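Local coordinates for protein OLD nuclease (Thermus scotoductus, PDB 6P74) that degrades linear and supercoiled double-stranded DNA from 5' to 3' as a metal-dependent exonuclease and also shows DNA-stimulated ATPase activity, at residues G153-R158 with V257-A262; E187-I192 with I217-A222; D381-L386 with Y494-I499; N390-D395 with E517-V522. All coordinates share one frame; numbering follows the deposited sequence.

Contact 1. Residues G153-R158 with V257-A262; sequences GSILGR and VGIFEA
Leu156 and Ile259 bring the first turn of helix 154-166 and the middle of helix 246-266 together: their CA atoms lie 7.2 Å apart, and the short helical axes run in nearly the same sense, inclined by 28° and separated by 10.6 Å at closest approach. That spacing is bridged by aliphatic branches. Ile155 points at the other helix, and with its CG1 anti to the backbone N (chi1 172°) the longer branch reaches across, CG1 standing 3.9 Å from Ile259 CG2. The two isoleucines pass each other obliquely, and Ile155 CD1 also comes within 4.1 Å of the same Ile259 CG2. Both branches of Ile259 are engaged, since its CG1 lies 4.3 Å from Leu156 CD1. A looser touch joins Ile155 CD1 to Phe260 CZ, 4.4 Å away and oblique to the ring. All four residues are buried; Ile155 and Phe260 also lean on strand 135-138, Phe260 meets Phe290 edge-to-face, and Leu156 packs on Phe219 of the second subunit. This is helix-helix packing without polar bonds between the segments, about where the chain is thought to pass from the ATPase domain into the dimerization domain and against the helix with which the ATPase domain probably resumes.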
loop_
_atom_site.group_PDB
_atom_site.type_symbol
_atom_site.label_atom_id
_atom_site.label_comp_id
_atom_site.label_asym_id
_atom_site.label_seq_id
_atom_site.Cartn_x
_atom_site.Cartn_y
_atom_site.Cartn_z
ATOM N N GLY A 153 -9.566 -9.117 14.359
ATOM C CA GLY A 153 -10.031 -7.998 13.563
ATOM C C GLY A 153 -11.484 -7.734 13.869
ATOM O O GLY A 153 -12.127 -8.459 14.636
ATOM N N SER A 154 -12.002 -6.669 13.257
ATOM C CA SER A 154 -13.422 -6.373 13.396
ATOM C C SER A 154 -14.292 -7.533 12.922
ATOM O O SER A 154 -15.487 -7.574 13.244
ATOM C CB SER A 154 -13.762 -5.094 12.628
ATOM O OG SER A 154 -13.110 -5.066 11.372
ATOM N N ILE A 155 -13.710 -8.487 12.186
ATOM C CA ILE A 155 -14.454 -9.660 11.732
ATOM C C ILE A 155 -14.814 -10.565 12.910
ATOM O O ILE A 155 -15.975 -10.956 13.090
ATOM C CB ILE A 155 -13.646 -10.420 10.665
ATOM C CG1 ILE A 155 -14.318 -11.751 10.338
ATOM C CG2 ILE A 155 -12.205 -10.628 11.130
ATOM C CD1 ILE A 155 -15.742 -11.604 9.862
ATOM N N LEU A 156 -13.821 -10.930 13.721
ATOM C CA LEU A 156 -14.112 -11.707 14.917
ATOM C C LEU A 156 -14.955 -10.896 15.894
ATOM O O LEU A 156 -15.888 -11.422 16.514
ATOM C CB LEU A 156 -12.806 -12.157 15.564
ATOM C CG LEU A 156 -12.929 -13.164 16.703
ATOM C CD1 LEU A 156 -13.673 -14.436 16.251
ATOM C CD2 LEU A 156 -11.534 -13.491 17.180
ATOM N N GLY A 157 -14.654 -9.599 16.020
ATOM C CA GLY A 157 -15.458 -8.734 16.871
ATOM C C GLY A 157 -16.935 -8.784 16.536
ATOM O O GLY A 157 -17.784 -8.829 17.431
ATOM N N ARG A 158 -17.269 -8.778 15.244
ATOM C CA ARG A 158 -18.682 -8.857 14.898
ATOM C C ARG A 158 -19.253 -10.219 15.277
ATOM O O ARG A 158 -20.424 -10.312 15.665
ATOM C CB ARG A 158 -18.877 -8.535 13.412
ATOM C CG ARG A 158 -20.287 -8.740 12.874
ATOM C CD ARG A 158 -21.324 -7.900 13.628
ATOM N NE ARG A 158 -22.704 -8.248 13.260
ATOM C CZ ARG A 158 -23.405 -9.260 13.785
ATOM N NH1 ARG A 158 -22.869 -10.055 14.712
ATOM N NH2 ARG A 158 -24.653 -9.484 13.383
ATOM N N VAL A 257 -12.337 -19.307 7.259
ATOM C CA VAL A 257 -13.484 -20.090 6.809
ATOM C C VAL A 257 -14.311 -20.524 8.004
ATOM O O VAL A 257 -15.547 -20.435 7.992
ATOM C CB VAL A 257 -13.033 -21.292 5.953
ATOM C CG1 VAL A 257 -14.241 -22.109 5.475
ATOM C CG2 VAL A 257 -12.194 -20.826 4.750
ATOM N N GLY A 258 -13.642 -20.960 9.077
ATOM C CA GLY A 258 -14.366 -21.364 10.270
ATOM C C GLY A 258 -15.166 -20.222 10.873
ATOM O O GLY A 258 -16.274 -20.430 11.384
ATOM N N ILE A 259 -14.622 -18.998 10.825
ATOM C CA ILE A 259 -15.370 -17.856 11.349
ATOM C C ILE A 259 -16.642 -17.653 10.540
ATOM O O ILE A 259 -17.731 -17.471 11.096
ATOM C CB ILE A 259 -14.502 -16.581 11.373
ATOM C CG1 ILE A 259 -13.493 -16.629 12.525
ATOM C CG2 ILE A 259 -15.370 -15.332 11.563
ATOM C CD1 ILE A 259 -12.288 -15.779 12.254
ATOM N N PHE A 260 -16.534 -17.721 9.214
ATOM C CA PHE A 260 -17.720 -17.536 8.387
ATOM C C PHE A 260 -18.723 -18.661 8.567
ATOM O O PHE A 260 -19.933 -18.434 8.477
ATOM C CB PHE A 260 -17.319 -17.405 6.927
ATOM C CG PHE A 260 -16.950 -16.007 6.546
ATOM C CD1 PHE A 260 -17.922 -15.117 6.107
ATOM C CD2 PHE A 260 -15.636 -15.574 6.636
ATOM C CE1 PHE A 260 -17.587 -13.823 5.754
ATOM C CE2 PHE A 260 -15.301 -14.284 6.283
ATOM C CZ PHE A 260 -16.277 -13.407 5.848
ATOM N N GLU A 261 -18.245 -19.876 8.818
ATOM C CA GLU A 261 -19.157 -20.964 9.129
ATOM C C GLU A 261 -19.869 -20.728 10.456
ATOM O O GLU A 261 -21.040 -21.104 10.599
ATOM C CB GLU A 261 -18.395 -22.293 9.118
ATOM C CG GLU A 261 -19.183 -23.520 9.597
ATOM C CD GLU A 261 -20.413 -23.857 8.745
ATOM O OE1 GLU A 261 -20.516 -23.337 7.618
ATOM O OE2 GLU A 261 -21.280 -24.644 9.219
ATOM N N ALA A 262 -19.206 -20.096 11.434
ATOM C CA ALA A 262 -19.924 -19.776 12.665
ATOM C C ALA A 262 -20.999 -18.713 12.411
ATOM O O ALA A 262 -22.118 -18.823 12.924
ATOM C CB ALA A 262 -18.950 -19.325 13.750
#

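Contact 2. Residues E187-I192 with I217-A222; sequences EQVKQI and IGFGFA
Phe219 reaches from its strand to the side of helix 187-205, where Val189 and Ile192 receive its ring. Its CB leaves the backbone in the direction of the helix, and CG lies anti to the carbonyl carbon (chi1 -74°), which carries the ring across a gap of 8.8 Å between the CA atoms of Val189 and Phe219. Further out, CD2 meets Val189 CG1 at 3.8 Å, the methyl lying oblique to the ring. The next atom on that side, CE2, stays within 4.1 Å of Val189 CG1 and also approaches the Val189 carbonyl O to 3.9 Å, with this oxygen at the ring edge and in its plane. Residues around 217-220 form an irregular strand that pairs antiparallel with a strand of the second subunit, so the Phe219 ring packs an intersubunit beta ladder against a helix of the dimerization domain. Glu193 holds the backbone of the same residue, its OE1 accepting a hydrogen bond from Phe219 N. At the tip, CZ lies 4.2 Å from Ile192 CG2, which approaches the ring at its edge, near the plane. Ile196, one turn further along the helix, also touches the ring, and Leu233 of the second subunit packs on it as well.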
loop_
_atom_site.group_PDB
_atom_site.type_symbol
_atom_site.label_atom_id
_atom_site.label_comp_id
_atom_site.label_asym_id
_atom_site.label_seq_id
_atom_site.Cartn_x
_atom_site.Cartn_y
_atom_site.Cartn_z
ATOM N N GLU A 187 9.571 -5.979 39.229
ATOM C CA GLU A 187 10.081 -4.636 39.482
ATOM C C GLU A 187 10.630 -3.987 38.208
ATOM O O GLU A 187 10.415 -2.793 37.972
ATOM C CB GLU A 187 11.156 -4.681 40.563
ATOM C CG GLU A 187 11.696 -3.314 40.944
ATOM C CD GLU A 187 12.741 -3.373 42.066
ATOM O OE1 GLU A 187 13.064 -4.506 42.514
ATOM O OE2 GLU A 187 13.231 -2.288 42.495
ATOM N N GLN A 188 11.354 -4.749 37.377
ATOM C CA GLN A 188 11.893 -4.169 36.147
ATOM C C GLN A 188 10.774 -3.815 35.175
ATOM O O GLN A 188 10.843 -2.789 34.487
ATOM C CB GLN A 188 12.895 -5.117 35.474
ATOM C CG GLN A 188 13.740 -4.418 34.373
ATOM C CD GLN A 188 14.373 -5.376 33.352
ATOM O OE1 GLN A 188 14.184 -6.597 33.410
ATOM N NE2 GLN A 188 15.123 -4.808 32.404
ATOM N N VAL A 189 9.734 -4.650 35.109
ATOM C CA VAL A 189 8.599 -4.358 34.243
ATOM C C VAL A 189 7.945 -3.042 34.645
ATOM O O VAL A 189 7.610 -2.208 33.791
ATOM C CB VAL A 189 7.593 -5.522 34.264
ATOM C CG1 VAL A 189 6.287 -5.102 33.610
ATOM C CG2 VAL A 189 8.169 -6.740 33.550
ATOM N N LYS A 190 7.772 -2.826 35.954
ATOM C CA LYS A 190 7.108 -1.619 36.426
ATOM C C LYS A 190 7.941 -0.373 36.137
ATOM O O LYS A 190 7.378 0.678 35.808
ATOM C CB LYS A 190 6.786 -1.752 37.913
ATOM C CG LYS A 190 5.778 -2.870 38.187
ATOM C CD LYS A 190 5.780 -3.304 39.647
ATOM C CE LYS A 190 4.748 -2.555 40.473
ATOM N NZ LYS A 190 4.704 -3.075 41.873
ATOM N N GLN A 191 9.278 -0.469 36.234
ATOM C CA GLN A 191 10.121 0.676 35.888
ATOM C C GLN A 191 10.113 0.948 34.385
ATOM O O GLN A 191 10.152 2.110 33.971
ATOM C CB GLN A 191 11.554 0.477 36.392
ATOM C CG GLN A 191 11.749 0.833 37.867
ATOM C CD GLN A 191 13.170 0.602 38.358
ATOM O OE1 GLN A 191 14.135 0.953 37.679
ATOM N NE2 GLN A 191 13.304 0.008 39.541
ATOM N N ILE A 192 10.040 -0.097 33.556
ATOM C CA ILE A 192 9.895 0.119 32.127
ATOM C C ILE A 192 8.556 0.765 31.822
ATOM O O ILE A 192 8.468 1.700 31.022
ATOM C CB ILE A 192 10.068 -1.202 31.371
ATOM C CG1 ILE A 192 11.481 -1.730 31.575
ATOM C CG2 ILE A 192 9.745 -1.005 29.891
ATOM C CD1 ILE A 192 11.747 -3.037 30.868
ATOM N N ILE A 217 -1.849 4.683 31.426
ATOM C CA ILE A 217 -1.054 4.043 30.387
ATOM C C ILE A 217 -0.248 2.949 31.063
ATOM O O ILE A 217 0.464 3.215 32.036
ATOM C CB ILE A 217 -0.131 5.034 29.656
ATOM C CG1 ILE A 217 -0.934 6.184 29.033
ATOM C CG2 ILE A 217 0.676 4.322 28.600
ATOM C CD1 ILE A 217 -0.082 7.251 28.361
ATOM N N GLY A 218 -0.377 1.722 30.568
ATOM C CA GLY A 218 0.329 0.610 31.171
ATOM C C GLY A 218 0.302 -0.596 30.259
ATOM O O GLY A 218 -0.265 -0.567 29.163
ATOM N N PHE A 219 0.936 -1.661 30.736
ATOM C CA PHE A 219 0.952 -2.946 30.059
ATOM C C PHE A 219 -0.339 -3.727 30.330
ATOM O O PHE A 219 -1.083 -3.446 31.274
ATOM C CB PHE A 219 2.153 -3.769 30.523
ATOM C CG PHE A 219 3.482 -3.300 29.977
ATOM C CD1 PHE A 219 3.660 -3.086 28.619
ATOM C CD2 PHE A 219 4.564 -3.107 30.832
ATOM C CE1 PHE A 219 4.900 -2.664 28.119
ATOM C CE2 PHE A 219 5.796 -2.693 30.342
ATOM C CZ PHE A 219 5.971 -2.484 28.987
ATOM N N GLY A 220 -0.585 -4.727 29.496
ATOM C CA GLY A 220 -1.731 -5.600 29.650
ATOM C C GLY A 220 -2.019 -6.316 28.347
ATOM O O GLY A 220 -1.384 -6.061 27.320
ATOM N N PHE A 221 -2.998 -7.235 28.405
ATOM C CA PHE A 221 -3.463 -7.869 27.174
ATOM C C PHE A 221 -4.979 -7.855 27.035
ATOM O O PHE A 221 -5.523 -8.653 26.264
ATOM C CB PHE A 221 -2.951 -9.305 27.027
ATOM C CG PHE A 221 -2.614 -9.952 28.301
ATOM C CD1 PHE A 221 -3.613 -10.435 29.129
ATOM C CD2 PHE A 221 -1.291 -10.095 28.679
ATOM C CE1 PHE A 221 -3.298 -11.040 30.328
ATOM C CE2 PHE A 221 -0.961 -10.692 29.875
ATOM C CZ PHE A 221 -1.968 -11.167 30.705
ATOM N N ALA A 222 -5.671 -6.957 27.729
ATOM C CA ALA A 222 -7.100 -6.837 27.481
ATOM C C ALA A 222 -7.625 -5.626 28.225
ATOM O O ALA A 222 -7.054 -5.213 29.237
ATOM C CB ALA A 222 -7.849 -8.118 27.875
#

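Contact 3. Residues D381-L386 with Y494-I499; sequences DRVAAL and YRIAEI
Ala384 and Ile496 form the close part of this helix-helix contact, their CA atoms only 6.4 Å apart. Ile496 CG2 sits against the small alanine, 3.9 Å from both Ala384 CB and Ala384 CA, so the absence of a longer side chain lets the isoleucine rest almost on the helix backbone. The other branch of Ile496 continues to Val383: with CG1 anti to the carbonyl carbon (chi1 -69°), its CD1 ends 4.1 Å from Val383 CG1, and the two side chains cross at a slant. One isoleucine thus spans two consecutive residues of helix 379-391. This helix follows strand 372-376 of the parallel Toprim sheet and carries Asp381, inferred to bind the second divalent metal. Asp381 points away from helix 493-501, while Leu479 touches both Asp381 and Ala384; it is next to Glu480, which with Asp431 binds the samarium ion, and Ser478, a probable ligand of the second divalent metal. The side chain of Ala384 lies about 10 Å from the bound samarium. On the outer side of helix 493-501 the character changes, for Arg495 and Glu498 are exposed. One face of the Arg495 guanidinium rests on Ile499 of its own helix, whose CG1 stands 3.5 Å above the plane, toward the rim.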
loop_
_atom_site.group_PDB
_atom_site.type_symbol
_atom_site.label_atom_id
_atom_site.label_comp_id
_atom_site.label_asym_id
_atom_site.label_seq_id
_atom_site.Cartn_x
_atom_site.Cartn_y
_atom_site.Cartn_z
ATOM N N ASP A 381 -13.869 -32.829 -28.331
ATOM C CA ASP A 381 -13.500 -31.670 -29.138
ATOM C C ASP A 381 -12.332 -30.921 -28.518
ATOM O O ASP A 381 -11.459 -30.417 -29.233
ATOM C CB ASP A 381 -14.709 -30.754 -29.318
ATOM C CG ASP A 381 -15.937 -31.515 -29.791
ATOM O OD1 ASP A 381 -15.888 -32.104 -30.913
ATOM O OD2 ASP A 381 -16.942 -31.547 -29.029
ATOM N N ARG A 382 -12.301 -30.838 -27.188
ATOM C CA ARG A 382 -11.178 -30.197 -26.514
ATOM C C ARG A 382 -9.882 -30.954 -26.783
ATOM O O ARG A 382 -8.872 -30.355 -27.170
ATOM C CB ARG A 382 -11.454 -30.108 -25.017
ATOM C CG ARG A 382 -10.431 -29.302 -24.266
ATOM C CD ARG A 382 -11.003 -28.790 -22.960
ATOM N NE ARG A 382 -10.056 -27.876 -22.351
ATOM C CZ ARG A 382 -9.033 -28.253 -21.599
ATOM N NH1 ARG A 382 -8.825 -29.537 -21.339
ATOM N NH2 ARG A 382 -8.211 -27.338 -21.121
ATOM N N VAL A 383 -9.902 -32.279 -26.598
ATOM C CA VAL A 383 -8.723 -33.096 -26.887
ATOM C C VAL A 383 -8.215 -32.817 -28.292
ATOM O O VAL A 383 -7.014 -32.638 -28.511
ATOM C CB VAL A 383 -9.034 -34.591 -26.707
ATOM C CG1 VAL A 383 -7.844 -35.437 -27.170
ATOM C CG2 VAL A 383 -9.379 -34.897 -25.258
ATOM N N ALA A 384 -9.121 -32.802 -29.268
ATOM C CA ALA A 384 -8.708 -32.578 -30.647
ATOM C C ALA A 384 -8.175 -31.163 -30.835
ATOM O O ALA A 384 -7.125 -30.969 -31.464
ATOM C CB ALA A 384 -9.876 -32.850 -31.598
ATOM N N ALA A 385 -8.869 -30.166 -30.273
ATOM C CA ALA A 385 -8.370 -28.796 -30.311
ATOM C C ALA A 385 -6.933 -28.708 -29.784
ATOM O O ALA A 385 -6.031 -28.199 -30.470
ATOM C CB ALA A 385 -9.311 -27.881 -29.522
ATOM N N LEU A 386 -6.689 -29.227 -28.578
ATOM C CA LEU A 386 -5.368 -29.078 -27.964
ATOM C C LEU A 386 -4.291 -29.812 -28.748
ATOM O O LEU A 386 -3.146 -29.350 -28.807
ATOM C CB LEU A 386 -5.391 -29.555 -26.504
ATOM C CG LEU A 386 -6.217 -28.704 -25.527
ATOM C CD1 LEU A 386 -6.335 -29.375 -24.162
ATOM C CD2 LEU A 386 -5.617 -27.312 -25.355
ATOM N N TYR A 494 -5.527 -40.933 -27.356
ATOM C CA TYR A 494 -4.492 -41.522 -28.201
ATOM C C TYR A 494 -5.006 -41.804 -29.606
ATOM O O TYR A 494 -4.263 -41.662 -30.583
ATOM C CB TYR A 494 -3.943 -42.799 -27.568
ATOM C CG TYR A 494 -3.085 -42.537 -26.349
ATOM C CD1 TYR A 494 -2.358 -41.348 -26.219
ATOM C CD2 TYR A 494 -3.006 -43.476 -25.314
ATOM C CE1 TYR A 494 -1.570 -41.110 -25.092
ATOM C CE2 TYR A 494 -2.223 -43.248 -24.188
ATOM C CZ TYR A 494 -1.509 -42.069 -24.081
ATOM O OH TYR A 494 -0.740 -41.862 -22.955
ATOM N N ARG A 495 -6.271 -42.210 -29.731
ATOM C CA ARG A 495 -6.857 -42.408 -31.053
ATOM C C ARG A 495 -7.008 -41.084 -31.799
ATOM O O ARG A 495 -6.678 -40.982 -32.989
ATOM C CB ARG A 495 -8.204 -43.119 -30.927
ATOM C CG ARG A 495 -8.780 -43.557 -32.262
ATOM C CD ARG A 495 -7.710 -44.303 -33.071
ATOM N NE ARG A 495 -8.004 -44.349 -34.506
ATOM C CZ ARG A 495 -7.119 -44.695 -35.442
ATOM N NH1 ARG A 495 -5.879 -45.023 -35.095
ATOM N NH2 ARG A 495 -7.470 -44.710 -36.725
ATOM N N ILE A 496 -7.512 -40.054 -31.125
ATOM C CA ILE A 496 -7.643 -38.761 -31.781
ATOM C C ILE A 496 -6.278 -38.248 -32.202
ATOM O O ILE A 496 -6.105 -37.733 -33.312
ATOM C CB ILE A 496 -8.351 -37.758 -30.858
ATOM C CG1 ILE A 496 -9.817 -38.153 -30.688
ATOM C CG2 ILE A 496 -8.222 -36.346 -31.431
ATOM C CD1 ILE A 496 -10.487 -37.550 -29.466
ATOM N N ALA A 497 -5.290 -38.369 -31.319
ATOM C CA ALA A 497 -3.976 -37.816 -31.606
ATOM C C ALA A 497 -3.347 -38.492 -32.814
ATOM O O ALA A 497 -2.772 -37.820 -33.678
ATOM C CB ALA A 497 -3.061 -37.956 -30.385
ATOM N N GLU A 498 -3.432 -39.821 -32.901
ATOM C CA GLU A 498 -2.741 -40.453 -34.008
ATOM C C GLU A 498 -3.429 -40.164 -35.336
ATOM O O GLU A 498 -2.748 -40.005 -36.357
ATOM C CB GLU A 498 -2.556 -41.954 -33.767
ATOM C CG GLU A 498 -3.771 -42.815 -33.535
ATOM C CD GLU A 498 -3.360 -44.238 -33.121
ATOM O OE1 GLU A 498 -2.523 -44.368 -32.193
ATOM O OE2 GLU A 498 -3.846 -45.223 -33.735
ATOM N N ILE A 499 -4.757 -40.038 -35.353
ATOM C CA ILE A 499 -5.407 -39.568 -36.576
ATOM C C ILE A 499 -4.902 -38.177 -36.938
ATOM O O ILE A 499 -4.424 -37.944 -38.054
ATOM C CB ILE A 499 -6.937 -39.587 -36.428
ATOM C CG1 ILE A 499 -7.446 -41.034 -36.460
ATOM C CG2 ILE A 499 -7.571 -38.774 -37.525
ATOM C CD1 ILE A 499 -8.892 -41.176 -35.974
#

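Contact 4. Residues N390-D395 with E517-V522; sequences NQLEVD and EAIRQV
Leu392 is turned toward helix 513-523 and divides its two methyls between Ile519 and Arg520. Its CD1 meets Ile519 CG2 at 3.6 Å, the leucine and isoleucine lying at a slant to one another; Ile519 offers this methyl because CG2 is the branch anti to its backbone N, CG1 being anti to the carbonyl carbon. The other methyl, CD2, lies over one face of the Arg520 guanidinium, 3.3 Å above its plane and displaced toward the rim on the side of NH2, from which it is 3.4 Å. Here the side chains are nearly perpendicular: the arginine is extended from CG to NE, and its last torsion (chi4 -84°) turns the flat group out of line with the chain, presenting a face to the leucine. The methyl makes only van der Waals contact with that face, and NH2 still donates a hydrogen bond to the carbonyl O of Val505. Leu392 lies just before Glu393, whose positive phi (64°) marks the Schellman motif that closes helix 379-391. Val505 also touches Leu392, and Ile519 packs on Leu388 and Phe389 of helix 379-391. Another side of helix 513-523 faces the parallel Toprim sheet, Ala518 and Gln521 resting on strands 426-431 and 472-475.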
loop_
_atom_site.group_PDB
_atom_site.type_symbol
_atom_site.label_atom_id
_atom_site.label_comp_id
_atom_site.label_asym_id
_atom_site.label_seq_id
_atom_site.Cartn_x
_atom_site.Cartn_y
_atom_site.Cartn_z
ATOM N N ASN A 390 -1.055 -28.021 -30.631
ATOM C CA ASN A 390 0.301 -28.543 -30.541
ATOM C C ASN A 390 0.918 -28.721 -31.932
ATOM O O ASN A 390 2.115 -28.480 -32.133
ATOM C CB ASN A 390 0.270 -29.856 -29.752
ATOM C CG ASN A 390 1.654 -30.397 -29.449
ATOM O OD1 ASN A 390 2.383 -29.836 -28.633
ATOM N ND2 ASN A 390 2.012 -31.502 -30.091
ATOM N N GLN A 391 0.115 -29.129 -32.910
ATOM C CA GLN A 391 0.627 -29.285 -34.264
ATOM C C GLN A 391 0.816 -27.954 -34.973
ATOM O O GLN A 391 1.611 -27.867 -35.911
ATOM C CB GLN A 391 -0.302 -30.188 -35.076
ATOM C CG GLN A 391 -0.150 -31.652 -34.691
ATOM C CD GLN A 391 -1.070 -32.575 -35.467
ATOM O OE1 GLN A 391 -1.910 -33.249 -34.879
ATOM N NE2 GLN A 391 -0.904 -32.622 -36.789
ATOM N N LEU A 392 0.095 -26.923 -34.553
ATOM C CA LEU A 392 0.300 -25.593 -35.094
ATOM C C LEU A 392 1.416 -24.869 -34.366
ATOM O O LEU A 392 1.742 -23.735 -34.727
ATOM C CB LEU A 392 -1.012 -24.794 -35.027
ATOM C CG LEU A 392 -2.093 -25.358 -35.960
ATOM C CD1 LEU A 392 -3.460 -24.805 -35.647
ATOM C CD2 LEU A 392 -1.732 -25.085 -37.424
ATOM N N GLU A 393 2.009 -25.516 -33.364
ATOM C CA GLU A 393 3.124 -24.964 -32.602
ATOM C C GLU A 393 2.693 -23.718 -31.843
ATOM O O GLU A 393 3.407 -22.718 -31.793
ATOM C CB GLU A 393 4.332 -24.683 -33.500
ATOM C CG GLU A 393 5.227 -25.902 -33.720
ATOM C CD GLU A 393 6.194 -25.735 -34.893
ATOM O OE1 GLU A 393 5.858 -24.975 -35.832
ATOM O OE2 GLU A 393 7.285 -26.363 -34.880
ATOM N N VAL A 394 1.504 -23.792 -31.253
ATOM C CA VAL A 394 0.999 -22.803 -30.309
ATOM C C VAL A 394 0.773 -23.484 -28.964
ATOM O O VAL A 394 0.221 -24.592 -28.899
ATOM C CB VAL A 394 -0.312 -22.142 -30.798
ATOM C CG1 VAL A 394 -0.847 -21.187 -29.742
ATOM C CG2 VAL A 394 -0.105 -21.426 -32.148
ATOM N N ASP A 395 1.201 -22.816 -27.885
ATOM C CA ASP A 395 0.910 -23.289 -26.541
ATOM C C ASP A 395 -0.209 -22.449 -25.943
ATOM O O ASP A 395 0.027 -21.282 -25.578
ATOM C CB ASP A 395 2.153 -23.228 -25.659
ATOM C CG ASP A 395 1.872 -23.645 -24.217
ATOM O OD1 ASP A 395 0.751 -24.138 -23.916
ATOM O OD2 ASP A 395 2.779 -23.467 -23.379
ATOM N N GLU A 517 -9.170 -23.975 -39.003
ATOM C CA GLU A 517 -9.292 -22.537 -39.192
ATOM C C GLU A 517 -9.840 -21.851 -37.941
ATOM O O GLU A 517 -9.398 -20.742 -37.606
ATOM C CB GLU A 517 -10.138 -22.230 -40.429
ATOM C CG GLU A 517 -9.289 -21.638 -41.548
ATOM C CD GLU A 517 -8.347 -20.546 -41.032
ATOM O OE1 GLU A 517 -7.122 -20.655 -41.300
ATOM O OE2 GLU A 517 -8.828 -19.574 -40.384
ATOM N N ALA A 518 -10.769 -22.488 -37.221
ATOM C CA ALA A 518 -11.192 -21.933 -35.935
ATOM C C ALA A 518 -9.996 -21.699 -35.019
ATOM O O ALA A 518 -9.883 -20.638 -34.375
ATOM C CB ALA A 518 -12.200 -22.857 -35.257
ATOM N N ILE A 519 -9.079 -22.677 -34.955
ATOM C CA ILE A 519 -7.918 -22.561 -34.072
ATOM C C ILE A 519 -6.969 -21.472 -34.565
ATOM O O ILE A 519 -6.412 -20.705 -33.765
ATOM C CB ILE A 519 -7.222 -23.925 -33.922
ATOM C CG1 ILE A 519 -8.089 -24.841 -33.055
ATOM C CG2 ILE A 519 -5.858 -23.769 -33.237
ATOM C CD1 ILE A 519 -7.929 -26.284 -33.342
ATOM N N ARG A 520 -6.808 -21.352 -35.887
ATOM C CA ARG A 520 -5.989 -20.274 -36.439
ATOM C C ARG A 520 -6.590 -18.902 -36.130
ATOM O O ARG A 520 -5.859 -17.945 -35.868
ATOM C CB ARG A 520 -5.813 -20.446 -37.956
ATOM C CG ARG A 520 -4.953 -21.618 -38.374
ATOM C CD ARG A 520 -4.669 -21.580 -39.868
ATOM N NE ARG A 520 -3.995 -22.790 -40.310
ATOM C CZ ARG A 520 -2.691 -22.969 -40.233
ATOM N NH1 ARG A 520 -1.920 -22.005 -39.753
ATOM N NH2 ARG A 520 -2.158 -24.111 -40.632
ATOM N N GLN A 521 -7.920 -18.774 -36.174
ATOM C CA GLN A 521 -8.529 -17.475 -35.872
ATOM C C GLN A 521 -8.358 -17.108 -34.397
ATOM O O GLN A 521 -7.993 -15.968 -34.066
ATOM C CB GLN A 521 -10.011 -17.467 -36.260
ATOM C CG GLN A 521 -10.736 -16.121 -35.928
ATOM C CD GLN A 521 -12.016 -15.913 -36.760
ATOM O OE1 GLN A 521 -11.996 -16.016 -37.987
ATOM N NE2 GLN A 521 -13.129 -15.638 -36.089
ATOM N N VAL A 522 -8.631 -18.049 -33.488
ATOM C CA VAL A 522 -8.519 -17.707 -32.069
ATOM C C VAL A 522 -7.072 -17.428 -31.685
ATOM O O VAL A 522 -6.818 -16.727 -30.700
ATOM C CB VAL A 522 -9.114 -18.805 -31.163
ATOM C CG1 VAL A 522 -8.101 -19.941 -30.983
ATOM C CG2 VAL A 522 -9.548 -18.211 -29.763
#

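In the fold
Along the chain, contact 2 is nested inside the loop closed by contact 1, and both precede contacts 3 and 4, whose segments alternate. Contacts 1 and 2 lie 30 Å apart between centres, do not touch, and both reach the second subunit: one near the probable junction of the ATPase and dimerization domains, the other within the dimerization domain. Contacts 3 and 4 belong to the Toprim domain, with centres 13 Å apart, and share helix 379-391, against which the successive helices 493-501 and 513-523 pack; Ala385 O and Ile519 CD1 meet between them. About 72 Å separates the centres of contacts 2 and 3, matching a nuclease domain that faces away from the dimerization domain.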